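Local coordinates for 5-formaminoimidazole-4-carboxamide-1-(Beta)-D-ribofuranosyl 5'-monophosphate synthetase (PDB 2PBZ), which binds ATP and probably acts as a carbon-nitrogen-bond-forming ligase of purine biosynthesis, making the formamidoimidazole carboxamide ribotide precursor of IMP, at residues L224-D229 and G258-I263. Sequence-based numbering, arbitrary orientation.
Sequences LPQLYD and GSFKAI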
ATOM      1  N   LEU A 224      17.414   6.353  -0.346  1.00 45.16           N
ATOM      2  CA  LEU A 224      16.887   7.703  -0.332  1.00 45.27           C
ATOM      3  C   LEU A 224      17.912   8.813  -0.493  1.00 47.13           C
ATOM      4  O   LEU A 224      17.687   9.749  -1.263  1.00 49.33           O
ATOM      5  CB  LEU A 224      16.083   7.938   0.947  1.00 42.26           C
ATOM      6  CG  LEU A 224      14.830   7.089   1.071  1.00 39.35           C
ATOM      7  CD1 LEU A 224      14.122   7.432   2.364  1.00 38.68           C
ATOM      8  CD2 LEU A 224      13.933   7.324  -0.132  1.00 37.55           C
ATOM      9  N   PRO A 225      19.041   8.744   0.234  1.00 47.94           N
ATOM     10  CA  PRO A 225      20.068   9.786   0.123  1.00 48.31           C
ATOM     11  C   PRO A 225      20.459  10.058  -1.330  1.00 48.97           C
ATOM     12  O   PRO A 225      20.562  11.195  -1.772  1.00 49.67           O
ATOM     13  CB  PRO A 225      21.222   9.205   0.933  1.00 47.45           C
ATOM     14  CG  PRO A 225      20.516   8.450   2.004  1.00 48.23           C
ATOM     15  CD  PRO A 225      19.431   7.735   1.236  1.00 48.03           C
ATOM     16  N   GLN A 226      20.665   8.983  -2.069  1.00 50.12           N
ATOM     17  CA  GLN A 226      21.058   9.061  -3.466  1.00 50.27           C
ATOM     18  C   GLN A 226      20.015   9.817  -4.291  1.00 49.41           C
ATOM     19  O   GLN A 226      20.347  10.629  -5.161  1.00 48.09           O
ATOM     20  CB  GLN A 226      21.218   7.640  -4.000  1.00 52.69           C
ATOM     21  CG  GLN A 226      22.524   7.368  -4.673  1.00 56.51           C
ATOM     22  CD  GLN A 226      22.578   7.941  -6.065  1.00 59.10           C
ATOM     23  OE1 GLN A 226      23.067   9.060  -6.278  1.00 60.79           O
ATOM     24  NE2 GLN A 226      22.057   7.186  -7.031  1.00 59.40           N
ATOM     25  N   LEU A 227      18.745   9.536  -4.018  1.00 48.64           N
ATOM     26  CA  LEU A 227      17.661  10.176  -4.750  1.00 48.44           C
ATOM     27  C   LEU A 227      17.589  11.656  -4.413  1.00 49.00           C
ATOM     28  O   LEU A 227      17.333  12.496  -5.271  1.00 46.99           O
ATOM     29  CB  LEU A 227      16.335   9.479  -4.427  1.00 46.07           C
ATOM     30  CG  LEU A 227      16.219   8.054  -4.982  1.00 46.27           C
ATOM     31  CD1 LEU A 227      14.960   7.403  -4.460  1.00 46.01           C
ATOM     32  CD2 LEU A 227      16.212   8.075  -6.511  1.00 46.65           C
ATOM     33  N   TYR A 228      17.831  11.963  -3.144  1.00 49.61           N
ATOM     34  CA  TYR A 228      17.817  13.331  -2.670  1.00 50.24           C
ATOM     35  C   TYR A 228      18.868  14.130  -3.406  1.00 49.65           C
ATOM     36  O   TYR A 228      18.616  15.262  -3.811  1.00 50.19           O
ATOM     37  CB  TYR A 228      18.108  13.359  -1.179  1.00 52.56           C
ATOM     38  CG  TYR A 228      18.200  14.743  -0.612  1.00 56.03           C
ATOM     39  CD1 TYR A 228      17.082  15.580  -0.572  1.00 56.67           C
ATOM     40  CD2 TYR A 228      19.400  15.214  -0.100  1.00 56.94           C
ATOM     41  CE1 TYR A 228      17.158  16.861  -0.026  1.00 57.62           C
ATOM     42  CE2 TYR A 228      19.490  16.493   0.449  1.00 57.90           C
ATOM     43  CZ  TYR A 228      18.361  17.308   0.486  1.00 57.92           C
ATOM     44  OH  TYR A 228      18.441  18.543   1.064  1.00 58.99           O
ATOM     45  N   ASP A 229      20.049  13.530  -3.564  1.00 49.35           N
ATOM     46  CA  ASP A 229      21.156  14.160  -4.264  1.00 48.85           C
ATOM     47  C   ASP A 229      20.754  14.468  -5.693  1.00 48.93           C
ATOM     48  O   ASP A 229      20.992  15.567  -6.183  1.00 49.46           O
ATOM     49  CB  ASP A 229      22.380  13.252  -4.265  1.00 49.00           C
ATOM     50  CG  ASP A 229      22.950  13.034  -2.879  1.00 49.65           C
ATOM     51  OD1 ASP A 229      22.915  13.977  -2.059  1.00 49.55           O
ATOM     52  OD2 ASP A 229      23.452  11.917  -2.612  1.00 50.57           O
ATOM     53  N   GLY A 258      19.483  -1.910  -9.906  1.00 57.19           N
ATOM     54  CA  GLY A 258      20.233  -2.141  -8.697  1.00 56.32           C
ATOM     55  C   GLY A 258      21.219  -1.005  -8.825  1.00 55.80           C
ATOM     56  O   GLY A 258      22.210  -0.943  -8.103  1.00 54.86           O
ATOM     57  N   SER A 259      20.933  -0.098  -9.768  1.00 55.87           N
ATOM     58  CA  SER A 259      21.810   1.045 -10.025  1.00 55.71           C
ATOM     59  C   SER A 259      21.164   2.306 -10.616  1.00 57.21           C
ATOM     60  O   SER A 259      21.875   3.103 -11.249  1.00 58.33           O
ATOM     61  CB  SER A 259      22.944   0.642 -10.962  1.00 54.36           C
ATOM     62  OG  SER A 259      22.460   0.519 -12.286  1.00 51.23           O
ATOM     63  N   PHE A 260      19.850   2.478 -10.452  1.00 56.72           N
ATOM     64  CA  PHE A 260      19.146   3.684 -10.944  1.00 57.11           C
ATOM     65  C   PHE A 260      19.487   4.279 -12.315  1.00 57.15           C
ATOM     66  O   PHE A 260      20.603   4.742 -12.561  1.00 56.50           O
ATOM     67  CB  PHE A 260      19.266   4.834  -9.926  1.00 56.56           C
ATOM     68  CG  PHE A 260      18.357   4.694  -8.737  1.00 57.58           C
ATOM     69  CD1 PHE A 260      18.799   5.025  -7.457  1.00 56.71           C
ATOM     70  CD2 PHE A 260      17.057   4.211  -8.892  1.00 58.78           C
ATOM     71  CE1 PHE A 260      17.965   4.872  -6.354  1.00 57.46           C
ATOM     72  CE2 PHE A 260      16.207   4.054  -7.789  1.00 58.10           C
ATOM     73  CZ  PHE A 260      16.666   4.386  -6.517  1.00 57.90           C
ATOM     74  N   LYS A 261      18.482   4.300 -13.182  1.00 56.67           N
ATOM     75  CA  LYS A 261      18.586   4.868 -14.520  1.00 56.59           C
ATOM     76  C   LYS A 261      17.303   5.690 -14.641  1.00 55.11           C
ATOM     77  O   LYS A 261      16.210   5.167 -14.409  1.00 56.52           O
ATOM     78  CB  LYS A 261      18.556   3.774 -15.589  1.00 58.97           C
ATOM     79  CG  LYS A 261      19.461   2.571 -15.336  1.00 61.65           C
ATOM     80  CD  LYS A 261      20.897   2.834 -15.743  1.00 63.19           C
ATOM     81  CE  LYS A 261      21.715   1.565 -15.629  1.00 63.53           C
ATOM     82  NZ  LYS A 261      23.133   1.805 -16.019  1.00 67.02           N
ATOM     83  N   ALA A 262      17.416   6.967 -14.985  1.00 52.69           N
ATOM     84  CA  ALA A 262      16.230   7.807 -15.132  1.00 49.36           C
ATOM     85  C   ALA A 262      15.531   7.508 -16.461  1.00 48.01           C
ATOM     86  O   ALA A 262      16.183   7.321 -17.494  1.00 47.47           O
ATOM     87  CB  ALA A 262      16.612   9.279 -15.050  1.00 47.23           C
ATOM     88  N   ILE A 263      14.205   7.445 -16.424  1.00 46.06           N
ATOM     89  CA  ILE A 263      13.432   7.170 -17.623  1.00 45.02           C
ATOM     90  C   ILE A 263      12.550   8.364 -17.949  1.00 44.79           C
ATOM     91  O   ILE A 263      12.039   8.476 -19.057  1.00 44.73           O
ATOM     92  CB  ILE A 263      12.524   5.925 -17.459  1.00 43.91           C
ATOM     93  CG1 ILE A 263      11.585   6.111 -16.266  1.00 42.06           C
ATOM     94  CG2 ILE A 263      13.371   4.682 -17.300  1.00 40.80           C
ATOM     95  CD1 ILE A 263      10.394   5.160 -16.269  1.00 40.79           C
TER
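Leu227 and Phe260 form an apolar helix-to-loop contact beside the edge of an antiparallel sheet, an aliphatic branch resting on an aromatic face; it joins the first turn of helix 224-241 to the loop that leads from strand 249-255 into strand 261-266. The CD2 methyl of Leu227 sits 3.9 Å from the centroid of the Phe260 ring. This is a CH-pi contact, 24° off the ring normal and displaced toward the rim, where CD2 of Leu227 lies 3.7 Å from Phe260 CE1. With CG of Phe260 anti to its carbonyl carbon (chi1 -77°), the ring extends to the helix across a backbone separation of 9.1 Å between the CA atoms of Leu227 and Phe260. Gln226 approaches from the ring's edge, its NE2 lying 3.9 Å from Phe260 CD1; that NE2 is hydrogen-bonded to Tyr230 OH, one turn further along the helix. Phe254 and Tyr256 also meet the Phe260 ring, and Leu171 of strand 170-178 touches it. Ile263, three residues on, touches ATP, whereas the Phe260 side chain lies about 13 Å from the nucleotide. Were Phe260 replaced by an alanine, the Leu227 methyl would probably lose the aromatic face it rests on, and a gap would open between the helix and the loop. Dispersion and hydrophobic burial, rather than polar pairing, join helix to loop here.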